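Local coordinates for monosaccharide ABC transporter substrate-binding protein, CUT2 family (PDB 4RU1), which probably captures carbohydrate for uptake by a CUT2-family ABC transporter, and here holds myo-inositol between its two lobes, at residues A24-Q29 with Q70-A75; E141-V146 with Q244-I249; G32-D37 with G207-Q212; T174-N179 with A191-Q196. All coordinates share one frame; numbering follows the deposited sequence.

Contact 1: A24-Q29 with Q70-A75; sequences AMITHQ and QDAVNA. With INS (1,2,3,4,5,6-hexahydroxy-cyclohexane), chain M.
His-28 NE2 is held by two hydroxyls of the bound inositol. It donates to O5 of INS at 3.0 Å, with an N-H...O angle of 150°, and O5 lies at the edge of the ring, near its plane. O4 of INS is the second partner of His-28 NE2, at 3.3 Å. On the far side of the imidazole, ND1 is hydrogen-bonded to Thr-83 OG1, so both ring nitrogens have partners and the ring's rotation is fixed. Just before it, Thr-27 OG1 accepts from Gln-29 N at 3.2 Å, an ST turn that ends strand 21-27. Earlier in the strand, Ala-24 and Ile-26 make the contact with the helix, in the parallel alpha/beta lobe of a periplasmic binding protein. Helix 62-74 covers one face of the sheet there. Ala-24 CB meets Ala-72 CB at 3.5 Å, methyl against methyl. Ile-26 reaches the same methyl with its long branch, CD1 to Ala-72 CB at 4.1 Å, and also packs on Leu-68 and Ile-69. Met-25, between them in the strand, faces the other way and packs on Ile-39 and Ala-43 of helix 35-49.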
loop_
_atom_site.group_PDB
_atom_site.type_symbol
_atom_site.label_atom_id
_atom_site.label_comp_id
_atom_site.label_asym_id
_atom_site.label_seq_id
_atom_site.Cartn_x
_atom_site.Cartn_y
_atom_site.Cartn_z
ATOM N N ALA A 24 -8.708 17.117 3.029
ATOM C CA ALA A 24 -9.001 15.865 3.774
ATOM C C ALA A 24 -8.315 14.713 3.144
ATOM O O ALA A 24 -8.569 14.459 1.918
ATOM C CB ALA A 24 -10.490 15.558 3.806
ATOM N N MET A 25 -7.476 14.025 3.904
ATOM C CA MET A 25 -6.875 12.718 3.438
ATOM C C MET A 25 -7.548 11.607 4.221
ATOM O O MET A 25 -7.503 11.600 5.489
ATOM C CB MET A 25 -5.378 12.658 3.646
ATOM C CG MET A 25 -4.713 11.367 3.318
ATOM S SD MET A 25 -2.827 11.412 3.289
ATOM C CE MET A 25 -2.646 12.144 1.649
ATOM N N ILE A 26 -8.231 10.706 3.495
ATOM C CA ILE A 26 -9.101 9.686 4.054
ATOM C C ILE A 26 -8.612 8.337 3.605
ATOM O O ILE A 26 -8.472 8.056 2.400
ATOM C CB ILE A 26 -10.496 9.936 3.557
ATOM C CG1 ILE A 26 -10.975 11.305 4.062
ATOM C CG2 ILE A 26 -11.437 8.891 4.110
ATOM C CD1 ILE A 26 -12.258 11.796 3.386
ATOM N N THR A 27 -8.280 7.489 4.570
ATOM C CA THR A 27 -7.725 6.201 4.249
ATOM C C THR A 27 -8.429 5.054 5.023
ATOM O O THR A 27 -9.372 5.217 5.779
ATOM C CB THR A 27 -6.233 6.177 4.548
ATOM O OG1 THR A 27 -6.093 5.860 5.933
ATOM C CG2 THR A 27 -5.551 7.457 4.200
ATOM N N HIS A 28 -7.997 3.848 4.686
ATOM C CA HIS A 28 -8.454 2.592 5.288
ATOM C C HIS A 28 -7.504 2.017 6.326
ATOM O O HIS A 28 -7.668 0.869 6.681
ATOM C CB HIS A 28 -8.674 1.586 4.171
ATOM C CG HIS A 28 -7.426 1.280 3.377
ATOM N ND1 HIS A 28 -7.073 2.029 2.262
ATOM C CD2 HIS A 28 -6.487 0.327 3.498
ATOM C CE1 HIS A 28 -5.979 1.540 1.742
ATOM N NE2 HIS A 28 -5.586 0.522 2.481
ATOM N N GLN A 29 -6.521 2.836 6.780
ATOM C CA GLN A 29 -5.480 2.460 7.731
ATOM C C GLN A 29 -6.107 1.700 8.919
ATOM O O GLN A 29 -7.062 2.212 9.563
ATOM C CB GLN A 29 -4.749 3.690 8.208
ATOM C CG GLN A 29 -3.881 3.427 9.404
ATOM C CD GLN A 29 -3.136 4.604 9.887
ATOM O OE1 GLN A 29 -3.438 5.739 9.555
ATOM N NE2 GLN A 29 -2.097 4.348 10.654
ATOM N N GLN A 70 -18.147 11.680 3.385
ATOM C CA GLN A 70 -19.305 12.570 3.649
ATOM C C GLN A 70 -19.021 13.715 4.634
ATOM O O GLN A 70 -19.405 14.867 4.387
ATOM C CB GLN A 70 -20.523 11.712 4.014
ATOM C CG GLN A 70 -20.923 10.769 2.865
ATOM C CD GLN A 70 -22.047 9.763 3.154
ATOM O OE1 GLN A 70 -22.031 9.032 4.145
ATOM N NE2 GLN A 70 -23.003 9.681 2.233
ATOM N N ASP A 71 -18.301 13.403 5.726
ATOM C CA ASP A 71 -17.877 14.397 6.764
ATOM C C ASP A 71 -17.112 15.477 6.070
ATOM O O ASP A 71 -17.406 16.618 6.240
ATOM C CB ASP A 71 -17.011 13.876 7.904
ATOM C CG ASP A 71 -17.716 12.799 8.791
ATOM O OD1 ASP A 71 -18.984 12.684 8.776
ATOM O OD2 ASP A 71 -16.926 12.127 9.525
ATOM N N ALA A 72 -16.127 15.114 5.221
ATOM C CA ALA A 72 -15.309 16.133 4.533
ATOM C C ALA A 72 -16.123 16.920 3.448
ATOM O O ALA A 72 -15.936 18.146 3.365
ATOM C CB ALA A 72 -14.027 15.482 3.896
ATOM N N VAL A 73 -17.073 16.299 2.776
ATOM C CA VAL A 73 -17.923 16.995 1.840
ATOM C C VAL A 73 -18.743 18.004 2.621
ATOM O O VAL A 73 -18.873 19.168 2.186
ATOM C CB VAL A 73 -18.820 16.062 1.072
ATOM C CG1 VAL A 73 -19.866 16.831 0.268
ATOM C CG2 VAL A 73 -18.015 15.216 0.104
ATOM N N ASN A 74 -19.310 17.557 3.738
ATOM C CA ASN A 74 -20.165 18.472 4.551
ATOM C C ASN A 74 -19.401 19.629 5.204
ATOM O O ASN A 74 -19.974 20.715 5.373
ATOM C CB ASN A 74 -21.009 17.655 5.535
ATOM C CG ASN A 74 -22.056 16.835 4.801
ATOM O OD1 ASN A 74 -22.634 17.335 3.840
ATOM N ND2 ASN A 74 -22.207 15.566 5.146
ATOM N N ALA A 75 -18.102 19.426 5.446
ATOM C CA ALA A 75 -17.187 20.420 5.973
ATOM C C ALA A 75 -16.619 21.438 4.931
ATOM O O ALA A 75 -15.903 22.352 5.307
ATOM C CB ALA A 75 -16.060 19.756 6.684
HETATM C C1 INS M . 0.466 -1.670 1.814
HETATM C C2 INS M . 0.275 -2.428 3.118
HETATM C C3 INS M . -0.771 -1.706 3.968
HETATM C C4 INS M . -2.054 -1.418 3.220
HETATM C C5 INS M . -1.810 -0.617 1.981
HETATM C C6 INS M . -0.798 -1.249 1.065
HETATM O O1 INS M . 1.389 -2.320 0.926
HETATM O O2 INS M . -0.286 -3.700 2.750
HETATM O O3 INS M . -1.041 -2.583 5.079
HETATM O O4 INS M . -3.002 -0.730 4.075
HETATM O O5 INS M . -3.009 -0.442 1.193
HETATM O O6 INS M . -0.491 -0.383 -0.066
#

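Contact 2: E141-V146 with Q244-I249; sequences EGFKHV and QLQWAI
Glu-141 and Trp-247 meet at one end of the mixed sheet in the C-terminal lobe of this periplasmic binding protein fold. Their strands, 145-150 and 248-250, are not neighbours: 202-205 and 226-230 run between them, and the contact is made near the start of each strand. Helix 127-140 ends here in a Schellman motif, with Gly-142 at positive phi. The tight part is one hydrogen bond. Trp-247 NE1 donates to Glu-141 OE1 at 3.0 Å, with an N-H...O angle of 161°. The oxygen lies 3° out of the indole plane and receives the bond on its syn lone pair. Carboxylate and indole planes are still turned 39° apart. Arg-137 of the same helix end makes a salt bridge with Glu-141 OE2 and a cation-pi contact with Trp-247. It thus ties the two partners together a second time, and its charge would be expected to favour the ionised carboxylate. The indole also packs on Ala-228 and Ile-204 and meets Phe-286 edge-to-face. The looser side belongs to Phe-143 and Gln-246, both partly exposed. Phe-143 CZ comes no nearer than 4.1 Å to Gln-246 NE2. The amide nitrogen lies beside the ring edge, with the amide nearly perpendicular to the ring. Water also enters the contact: one molecule donates to Glu-141 OE2 at 3.2 Å and to the carbonyl oxygen of Gln-246 at 3.0 Å.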
loop_
_atom_site.group_PDB
_atom_site.type_symbol
_atom_site.label_atom_id
_atom_site.label_comp_id
_atom_site.label_asym_id
_atom_site.label_seq_id
_atom_site.Cartn_x
_atom_site.Cartn_y
_atom_site.Cartn_z
ATOM N N GLU A 141 14.061 -17.230 -9.444
ATOM C CA GLU A 141 14.899 -17.518 -8.298
ATOM C C GLU A 141 14.782 -18.952 -7.796
ATOM O O GLU A 141 15.412 -19.269 -6.766
ATOM C CB GLU A 141 14.542 -16.581 -7.160
ATOM C CG GLU A 141 14.738 -15.117 -7.520
ATOM C CD GLU A 141 14.172 -14.110 -6.545
ATOM O OE1 GLU A 141 13.197 -14.426 -5.863
ATOM O OE2 GLU A 141 14.708 -12.954 -6.551
ATOM N N GLY A 142 14.002 -19.789 -8.479
ATOM C CA GLY A 142 14.008 -21.258 -8.284
ATOM C C GLY A 142 12.964 -21.736 -7.300
ATOM O O GLY A 142 12.958 -22.885 -6.854
ATOM N N PHE A 143 12.070 -20.861 -6.920
ATOM C CA PHE A 143 11.045 -21.302 -5.930
ATOM C C PHE A 143 9.974 -22.103 -6.597
ATOM O O PHE A 143 9.632 -21.844 -7.777
ATOM C CB PHE A 143 10.474 -20.042 -5.211
ATOM C CG PHE A 143 11.525 -19.304 -4.405
ATOM C CD1 PHE A 143 12.033 -19.901 -3.259
ATOM C CD2 PHE A 143 12.030 -18.058 -4.753
ATOM C CE1 PHE A 143 12.973 -19.271 -2.447
ATOM C CE2 PHE A 143 12.976 -17.433 -3.963
ATOM C CZ PHE A 143 13.483 -18.038 -2.810
ATOM N N LYS A 144 9.434 -23.062 -5.858
ATOM C CA LYS A 144 8.442 -24.012 -6.375
ATOM C C LYS A 144 7.047 -23.924 -5.744
ATOM O O LYS A 144 6.149 -24.501 -6.285
ATOM C CB LYS A 144 8.922 -25.466 -6.130
ATOM C CG LYS A 144 10.327 -25.857 -6.644
ATOM C CD LYS A 144 10.488 -25.717 -8.160
ATOM C CE LYS A 144 11.938 -25.991 -8.591
ATOM N NZ LYS A 144 12.371 -25.089 -9.698
ATOM N N HIS A 145 6.932 -23.385 -4.520
ATOM C CA HIS A 145 5.678 -23.342 -3.804
ATOM C C HIS A 145 5.606 -22.069 -2.957
ATOM O O HIS A 145 6.177 -21.967 -1.887
ATOM C CB HIS A 145 5.448 -24.597 -2.966
ATOM C CG HIS A 145 4.122 -24.593 -2.273
ATOM N ND1 HIS A 145 3.684 -25.595 -1.442
ATOM C CD2 HIS A 145 3.095 -23.705 -2.352
ATOM C CE1 HIS A 145 2.477 -25.298 -0.992
ATOM N NE2 HIS A 145 2.109 -24.139 -1.508
ATOM N N VAL A 146 4.870 -21.080 -3.494
ATOM C CA VAL A 146 4.737 -19.811 -2.768
ATOM C C VAL A 146 3.472 -19.726 -1.896
ATOM O O VAL A 146 2.418 -20.244 -2.273
ATOM C CB VAL A 146 4.728 -18.629 -3.757
ATOM C CG1 VAL A 146 3.535 -18.667 -4.683
ATOM C CG2 VAL A 146 4.794 -17.274 -3.020
ATOM N N GLN A 244 17.716 -12.240 5.411
ATOM C CA GLN A 244 16.446 -12.556 6.040
ATOM C C GLN A 244 15.291 -12.314 5.082
ATOM O O GLN A 244 14.243 -12.907 5.257
ATOM C CB GLN A 244 16.251 -11.812 7.338
ATOM C CG GLN A 244 17.050 -12.427 8.522
ATOM C CD GLN A 244 16.813 -11.689 9.819
ATOM O OE1 GLN A 244 17.118 -10.504 9.934
ATOM N NE2 GLN A 244 16.271 -12.382 10.796
ATOM N N LEU A 245 15.447 -11.382 4.144
ATOM C CA LEU A 245 14.445 -11.104 3.109
ATOM C C LEU A 245 15.080 -11.171 1.733
ATOM O O LEU A 245 16.245 -10.647 1.570
ATOM C CB LEU A 245 13.849 -9.723 3.286
ATOM C CG LEU A 245 12.882 -9.466 4.440
ATOM C CD1 LEU A 245 12.574 -7.975 4.597
ATOM C CD2 LEU A 245 11.617 -10.278 4.263
ATOM N N GLN A 246 14.499 -11.864 0.788
ATOM C CA GLN A 246 15.025 -11.936 -0.574
ATOM C C GLN A 246 15.009 -10.595 -1.285
ATOM O O GLN A 246 15.944 -10.260 -1.991
ATOM C CB GLN A 246 14.289 -12.992 -1.397
ATOM C CG GLN A 246 14.215 -14.386 -0.771
ATOM C CD GLN A 246 15.584 -14.897 -0.475
ATOM O OE1 GLN A 246 16.065 -14.958 0.719
ATOM N NE2 GLN A 246 16.252 -15.222 -1.538
ATOM N N TRP A 247 13.932 -9.839 -1.100
ATOM C CA TRP A 247 13.748 -8.581 -1.766
ATOM C C TRP A 247 12.531 -7.928 -1.159
ATOM O O TRP A 247 11.776 -8.588 -0.444
ATOM C CB TRP A 247 13.605 -8.747 -3.282
ATOM C CG TRP A 247 12.778 -9.905 -3.720
ATOM C CD1 TRP A 247 13.256 -11.081 -4.223
ATOM C CD2 TRP A 247 11.330 -10.001 -3.802
ATOM N NE1 TRP A 247 12.234 -11.896 -4.597
ATOM C CE2 TRP A 247 11.027 -11.289 -4.316
ATOM C CE3 TRP A 247 10.267 -9.166 -3.407
ATOM C CZ2 TRP A 247 9.686 -11.739 -4.501
ATOM C CZ3 TRP A 247 8.922 -9.651 -3.588
ATOM C CH2 TRP A 247 8.672 -10.908 -4.146
ATOM N N ALA A 248 12.369 -6.632 -1.436
ATOM C CA ALA A 248 11.178 -5.836 -1.012
ATOM C C ALA A 248 10.781 -5.045 -2.215
ATOM O O ALA A 248 11.635 -4.513 -2.924
ATOM C CB ALA A 248 11.489 -4.926 0.139
ATOM N N ILE A 249 9.498 -4.942 -2.454
ATOM C CA ILE A 249 8.940 -4.145 -3.526
ATOM C C ILE A 249 8.543 -2.782 -2.978
ATOM O O ILE A 249 7.668 -2.686 -2.101
ATOM C CB ILE A 249 7.726 -4.814 -4.178
ATOM C CG1 ILE A 249 8.126 -6.198 -4.770
ATOM C CG2 ILE A 249 7.106 -3.913 -5.183
ATOM C CD1 ILE A 249 6.953 -7.052 -5.217
HETATM O O HOH W 1 16.595 -11.110 -4.760
#

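Contact 3: G32-D37 with G207-Q212; sequences GDTFWD and GAPIAQ. With INS (1,2,3,4,5,6-hexahydroxy-cyclohexane), chain M.
This is a small surface contact across the mouth of the ligand cleft, where Thr-34 and Asp-33 of one lobe face Pro-209 of the other. It joins the loop before helix 35-49 to the first turn of helix 208-220, for which Gly-207 is the N-cap. The touch is light. Thr-34 OG1 lies 3.8 Å from Pro-209 CG, and Asp-33 OD1 approaches the same ring carbon only to 4.4 Å. No polar bond joins the two segments directly; the inositol lies deeper. Asp-33 reaches it with CG trans to the backbone N (chi1 -180°), which carries the carboxylate to the ligand, and Asp-33 OD2 accepts from O3 of INS at 2.6 Å. The other oxygen, OD1, takes Phe-35 N at 3.2 Å from above the carboxylate plane, a capping bond that steadies the group. Phe-35 then lays one ring face over the sugar alcohol, with C1 of INS 3.9 Å above the ring plane near its centre. Trp-36 offers its edge instead: NE1 donates to O4 of INS at 3.0 Å, somewhat bent at 142°. Phe-35 CD2 rests on one face of that indole. From the lobe of Pro-209, Leu-206 O and Asp-231 OD2 bind the same ligand. Polar groups at the hydroxyls, an aromatic face over the ring carbons and ligand contacts from both lobes are typical of a sugar-binding protein closed on its ligand.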
loop_
_atom_site.group_PDB
_atom_site.type_symbol
_atom_site.label_atom_id
_atom_site.label_comp_id
_atom_site.label_asym_id
_atom_site.label_seq_id
_atom_site.Cartn_x
_atom_site.Cartn_y
_atom_site.Cartn_z
ATOM N N GLY A 32 -2.417 1.283 14.016
ATOM C CA GLY A 32 -1.150 0.632 14.313
ATOM C C GLY A 32 -0.375 0.093 13.107
ATOM O O GLY A 32 0.668 -0.507 13.284
ATOM N N ASP A 33 -0.911 0.273 11.899
ATOM C CA ASP A 33 -0.236 -0.107 10.655
ATOM C C ASP A 33 0.709 1.042 10.279
ATOM O O ASP A 33 0.296 2.106 9.767
ATOM C CB ASP A 33 -1.251 -0.447 9.581
ATOM C CG ASP A 33 -0.568 -0.863 8.256
ATOM O OD1 ASP A 33 0.684 -0.816 8.234
ATOM O OD2 ASP A 33 -1.309 -1.223 7.301
ATOM N N THR A 34 1.993 0.834 10.560
ATOM C CA THR A 34 2.991 1.834 10.448
ATOM C C THR A 34 3.287 2.282 8.994
ATOM O O THR A 34 3.901 3.295 8.748
ATOM C CB THR A 34 4.295 1.444 11.137
ATOM O OG1 THR A 34 4.788 0.255 10.564
ATOM C CG2 THR A 34 4.068 1.303 12.641
ATOM N N PHE A 35 2.825 1.501 8.031
ATOM C CA PHE A 35 2.971 1.902 6.631
ATOM C C PHE A 35 2.432 3.283 6.414
ATOM O O PHE A 35 3.014 4.073 5.717
ATOM C CB PHE A 35 2.194 0.957 5.712
ATOM C CG PHE A 35 2.081 1.438 4.299
ATOM C CD1 PHE A 35 3.083 1.238 3.414
ATOM C CD2 PHE A 35 0.878 1.976 3.848
ATOM C CE1 PHE A 35 2.923 1.633 2.071
ATOM C CE2 PHE A 35 0.718 2.380 2.559
ATOM C CZ PHE A 35 1.769 2.231 1.686
ATOM N N TRP A 36 1.360 3.609 7.101
ATOM C CA TRP A 36 0.547 4.818 6.859
ATOM C C TRP A 36 1.315 6.023 7.473
ATOM O O TRP A 36 1.058 7.184 7.124
ATOM C CB TRP A 36 -0.882 4.653 7.396
ATOM C CG TRP A 36 -1.600 3.698 6.565
ATOM C CD1 TRP A 36 -1.705 2.317 6.760
ATOM C CD2 TRP A 36 -2.137 3.956 5.278
ATOM N NE1 TRP A 36 -2.344 1.725 5.655
ATOM C CE2 TRP A 36 -2.587 2.722 4.736
ATOM C CE3 TRP A 36 -2.296 5.130 4.493
ATOM C CZ2 TRP A 36 -3.197 2.664 3.481
ATOM C CZ3 TRP A 36 -2.892 5.029 3.265
ATOM C CH2 TRP A 36 -3.298 3.829 2.757
ATOM N N ASP A 37 2.216 5.773 8.443
ATOM C CA ASP A 37 3.084 6.874 8.942
ATOM C C ASP A 37 3.981 7.405 7.807
ATOM O O ASP A 37 4.234 8.611 7.761
ATOM C CB ASP A 37 3.902 6.428 10.165
ATOM C CG ASP A 37 2.992 5.930 11.363
ATOM O OD1 ASP A 37 1.883 6.469 11.558
ATOM O OD2 ASP A 37 3.435 5.004 12.080
ATOM N N GLY A 207 2.995 -6.536 3.493
ATOM C CA GLY A 207 3.447 -5.374 4.195
ATOM C C GLY A 207 4.652 -5.687 5.031
ATOM O O GLY A 207 4.850 -6.864 5.455
ATOM N N ALA A 208 5.422 -4.664 5.302
ATOM C CA ALA A 208 6.680 -4.835 6.066
ATOM C C ALA A 208 6.496 -5.323 7.519
ATOM O O ALA A 208 7.273 -6.137 7.985
ATOM C CB ALA A 208 7.481 -3.533 6.016
ATOM N N PRO A 209 5.455 -4.858 8.225
ATOM C CA PRO A 209 5.230 -5.409 9.551
ATOM C C PRO A 209 4.948 -6.890 9.512
ATOM O O PRO A 209 5.430 -7.652 10.363
ATOM C CB PRO A 209 4.068 -4.596 10.077
ATOM C CG PRO A 209 4.162 -3.309 9.351
ATOM C CD PRO A 209 4.600 -3.686 7.982
ATOM N N ILE A 210 4.212 -7.332 8.505
ATOM C CA ILE A 210 3.878 -8.795 8.382
ATOM C C ILE A 210 5.144 -9.570 8.008
ATOM O O ILE A 210 5.386 -10.717 8.473
ATOM C CB ILE A 210 2.798 -9.020 7.320
ATOM C CG1 ILE A 210 1.538 -8.186 7.579
ATOM C CG2 ILE A 210 2.413 -10.499 7.298
ATOM C CD1 ILE A 210 1.016 -8.287 8.981
ATOM N N ALA A 211 6.013 -8.993 7.142
ATOM C CA ALA A 211 7.324 -9.538 6.916
ATOM C C ALA A 211 8.066 -9.881 8.179
ATOM O O ALA A 211 8.646 -10.986 8.256
ATOM C CB ALA A 211 8.207 -8.646 6.105
ATOM N N GLN A 212 8.041 -8.996 9.175
ATOM C CA GLN A 212 8.763 -9.263 10.418
ATOM C C GLN A 212 8.278 -10.493 11.095
ATOM O O GLN A 212 9.053 -11.310 11.563
ATOM C CB GLN A 212 8.695 -8.070 11.379
ATOM C CG GLN A 212 9.071 -6.746 10.823
ATOM C CD GLN A 212 10.404 -6.804 10.159
ATOM O OE1 GLN A 212 11.351 -7.272 10.795
ATOM N NE2 GLN A 212 10.520 -6.327 8.871
HETATM C C1 INS M . 0.466 -1.670 1.814
HETATM C C2 INS M . 0.275 -2.428 3.118
HETATM C C3 INS M . -0.771 -1.706 3.968
HETATM C C4 INS M . -2.054 -1.418 3.220
HETATM C C5 INS M . -1.810 -0.617 1.981
HETATM C C6 INS M . -0.798 -1.249 1.065
HETATM O O1 INS M . 1.389 -2.320 0.926
HETATM O O2 INS M . -0.286 -3.700 2.750
HETATM O O3 INS M . -1.041 -2.583 5.079
HETATM O O4 INS M . -3.002 -0.730 4.075
HETATM O O5 INS M . -3.009 -0.442 1.193
HETATM O O6 INS M . -0.491 -0.383 -0.066
#

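Contact 4: T174-N179 with A191-Q196; sequences TKLYVN and AAKLKQ
Apolar packing joins the two segments, and it rests on Leu-176 and Lys-193. Leu-176 CD2 lies 4.2 Å from Lys-193 CB, and the two side chains run past each other in opposite directions. In the conformer given, the lysine chain bends toward Thr-174. Its CE lies 4.4 Å from Thr-174 CG2, but Lys-193 has two conformers, so this touch is doubtful. Leu-176 also packs on Thr-189, one turn earlier in helix 183-196. Polar bonds run elsewhere. Thr-174 OG1 is hydrogen-bonded to His-145 NE2 of the neighbouring strand. On the other face of the strand, Lys-175 NZ donates to Tyr-177 OH at 2.8 Å, and Glu-159 binds both, by a salt bridge to the lysine and a hydrogen bond to the tyrosine. Backbone bonds tie Thr-174 and Leu-176 to strand 145-150. Strand 172-177 is the edge strand of its sheet, and helix 183-196 is the connection of the beta-alpha-beta crossover from it to strand 202-205. Between these two segments the touching atoms are all aliphatic carbons, which implies a fit by shape without directional bonds.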
loop_
_atom_site.group_PDB
_atom_site.type_symbol
_atom_site.label_atom_id
_atom_site.label_comp_id
_atom_site.label_asym_id
_atom_site.label_seq_id
_atom_site.Cartn_x
_atom_site.Cartn_y
_atom_site.Cartn_z
ATOM N N THR A 174 -0.421 -20.907 -2.844
ATOM C CA THR A 174 -1.301 -20.997 -1.709
ATOM C C THR A 174 -1.490 -19.616 -1.091
ATOM O O THR A 174 -0.508 -18.884 -0.939
ATOM C CB THR A 174 -0.676 -21.929 -0.627
ATOM O OG1 THR A 174 -0.442 -23.213 -1.188
ATOM C CG2 THR A 174 -1.644 -22.128 0.511
ATOM N N LYS A 175 -2.736 -19.237 -0.745
ATOM C CA LYS A 175 -3.041 -17.998 -0.097
ATOM C C LYS A 175 -3.347 -18.313 1.353
ATOM O O LYS A 175 -4.097 -19.294 1.646
ATOM C CB LYS A 175 -4.272 -17.327 -0.753
ATOM C CG LYS A 175 -3.992 -16.226 -1.730
ATOM C CD LYS A 175 -5.115 -15.189 -1.719
ATOM C CE LYS A 175 -6.329 -15.691 -2.406
ATOM N NZ LYS A 175 -7.240 -14.550 -2.673
ATOM N N LEU A 176 -2.965 -17.398 2.243
ATOM C CA LEU A 176 -3.288 -17.478 3.648
ATOM C C LEU A 176 -3.701 -16.094 4.161
ATOM O O LEU A 176 -2.909 -15.124 4.063
ATOM C CB LEU A 176 -2.104 -17.907 4.422
ATOM C CG LEU A 176 -2.205 -17.872 5.950
ATOM C CD1 LEU A 176 -3.226 -18.878 6.489
ATOM C CD2 LEU A 176 -0.884 -18.141 6.622
ATOM N N TYR A 177 -4.890 -15.996 4.723
ATOM C CA TYR A 177 -5.373 -14.830 5.356
ATOM C C TYR A 177 -5.013 -14.871 6.847
ATOM O O TYR A 177 -5.193 -15.863 7.526
ATOM C CB TYR A 177 -6.909 -14.670 5.211
ATOM C CG TYR A 177 -7.340 -14.332 3.770
ATOM C CD1 TYR A 177 -7.256 -13.027 3.250
ATOM C CD2 TYR A 177 -7.637 -15.339 2.873
ATOM C CE1 TYR A 177 -7.627 -12.758 1.958
ATOM C CE2 TYR A 177 -7.974 -15.089 1.546
ATOM C CZ TYR A 177 -7.931 -13.800 1.075
ATOM O OH TYR A 177 -8.257 -13.482 -0.245
ATOM N N VAL A 178 -4.566 -13.719 7.350
ATOM C CA VAL A 178 -4.227 -13.547 8.780
ATOM C C VAL A 178 -4.821 -12.276 9.220
ATOM O O VAL A 178 -5.134 -11.386 8.413
ATOM C CB VAL A 178 -2.656 -13.512 8.949
ATOM C CG1 VAL A 178 -1.945 -14.782 8.486
ATOM C CG2 VAL A 178 -1.984 -12.321 8.287
ATOM N N ASN A 179 -4.974 -12.134 10.535
ATOM C CA ASN A 179 -5.568 -10.934 11.104
ATOM C C ASN A 179 -4.466 -9.958 11.419
ATOM O O ASN A 179 -3.864 -10.050 12.519
ATOM C CB ASN A 179 -6.319 -11.261 12.397
ATOM C CG ASN A 179 -6.972 -10.040 13.026
ATOM O OD1 ASN A 179 -6.874 -8.927 12.534
ATOM N ND2 ASN A 179 -7.616 -10.276 14.145
ATOM N N ALA A 191 3.454 -19.735 11.201
ATOM C CA ALA A 191 4.314 -20.882 11.556
ATOM C C ALA A 191 3.612 -22.224 11.391
ATOM O O ALA A 191 4.228 -23.171 10.922
ATOM C CB ALA A 191 4.700 -20.756 13.019
ATOM N N ALA A 192 2.363 -22.285 11.791
ATOM C CA ALA A 192 1.540 -23.497 11.669
ATOM C C ALA A 192 1.406 -23.927 10.204
ATOM O O ALA A 192 1.608 -25.084 9.874
ATOM C CB ALA A 192 0.195 -23.282 12.362
ATOM N N LYS A 193 1.140 -22.985 9.313
ATOM C CA LYS A 193 0.981 -23.288 7.918
ATOM C C LYS A 193 2.293 -23.834 7.369
ATOM O O LYS A 193 2.313 -24.809 6.640
ATOM C CB LYS A 193 0.511 -22.046 7.146
ATOM C CG LYS A 193 0.418 -22.290 5.660
ATOM C CD LYS A 193 -0.907 -22.940 5.255
ATOM C CE LYS A 193 -0.698 -24.120 4.308
ATOM N NZ LYS A 193 -0.164 -25.345 4.965
ATOM N N LEU A 194 3.431 -23.221 7.752
ATOM C CA LEU A 194 4.732 -23.711 7.277
ATOM C C LEU A 194 5.035 -25.125 7.785
ATOM O O LEU A 194 5.600 -25.969 7.028
ATOM C CB LEU A 194 5.864 -22.745 7.724
ATOM C CG LEU A 194 5.720 -21.392 7.021
ATOM C CD1 LEU A 194 6.782 -20.393 7.496
ATOM C CD2 LEU A 194 5.744 -21.462 5.487
ATOM N N LYS A 195 4.736 -25.386 9.056
ATOM C CA LYS A 195 4.992 -26.726 9.634
ATOM C C LYS A 195 4.129 -27.794 8.961
ATOM O O LYS A 195 4.507 -28.955 8.778
ATOM C CB LYS A 195 4.662 -26.690 11.174
ATOM C CG LYS A 195 5.800 -26.287 12.057
ATOM C CD LYS A 195 5.556 -26.737 13.501
ATOM C CE LYS A 195 5.920 -28.204 13.703
ATOM N NZ LYS A 195 6.010 -28.551 15.147
ATOM N N GLN A 196 2.909 -27.399 8.632
ATOM C CA GLN A 196 1.944 -28.328 8.067
ATOM C C GLN A 196 2.305 -28.672 6.655
ATOM O O GLN A 196 1.892 -29.706 6.181
ATOM C CB GLN A 196 0.537 -27.727 8.194
ATOM C CG GLN A 196 0.070 -27.718 9.638
ATOM C CD GLN A 196 -1.108 -26.773 10.034
ATOM O OE1 GLN A 196 -1.688 -26.044 9.242
ATOM N NE2 GLN A 196 -1.387 -26.769 11.333
#

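In the fold
The four contacts sample both lobes of the fold and the cleft between them. Contact 1 belongs to the N-terminal lobe, where strand 21-27 lies in the all-parallel sheet. Contacts 2 and 4 belong to the C-terminal lobe and reach the same mixed sheet through neighbouring strands 145-150 and 172-177, their centres 16 Å apart. Contact 3 bridges the lobes. Its centre is 22 Å from that of contact 1 and 19 Å from that of contact 2. Along the chain, contact 1 closes before contacts 2 and 4 open. The segments of contact 3 alternate with those of contacts 1 and 2, and contact 4 falls within the spans of both 2 and 3. Contacts 1 and 3 share the inositol, and Trp-36 packs against His-28.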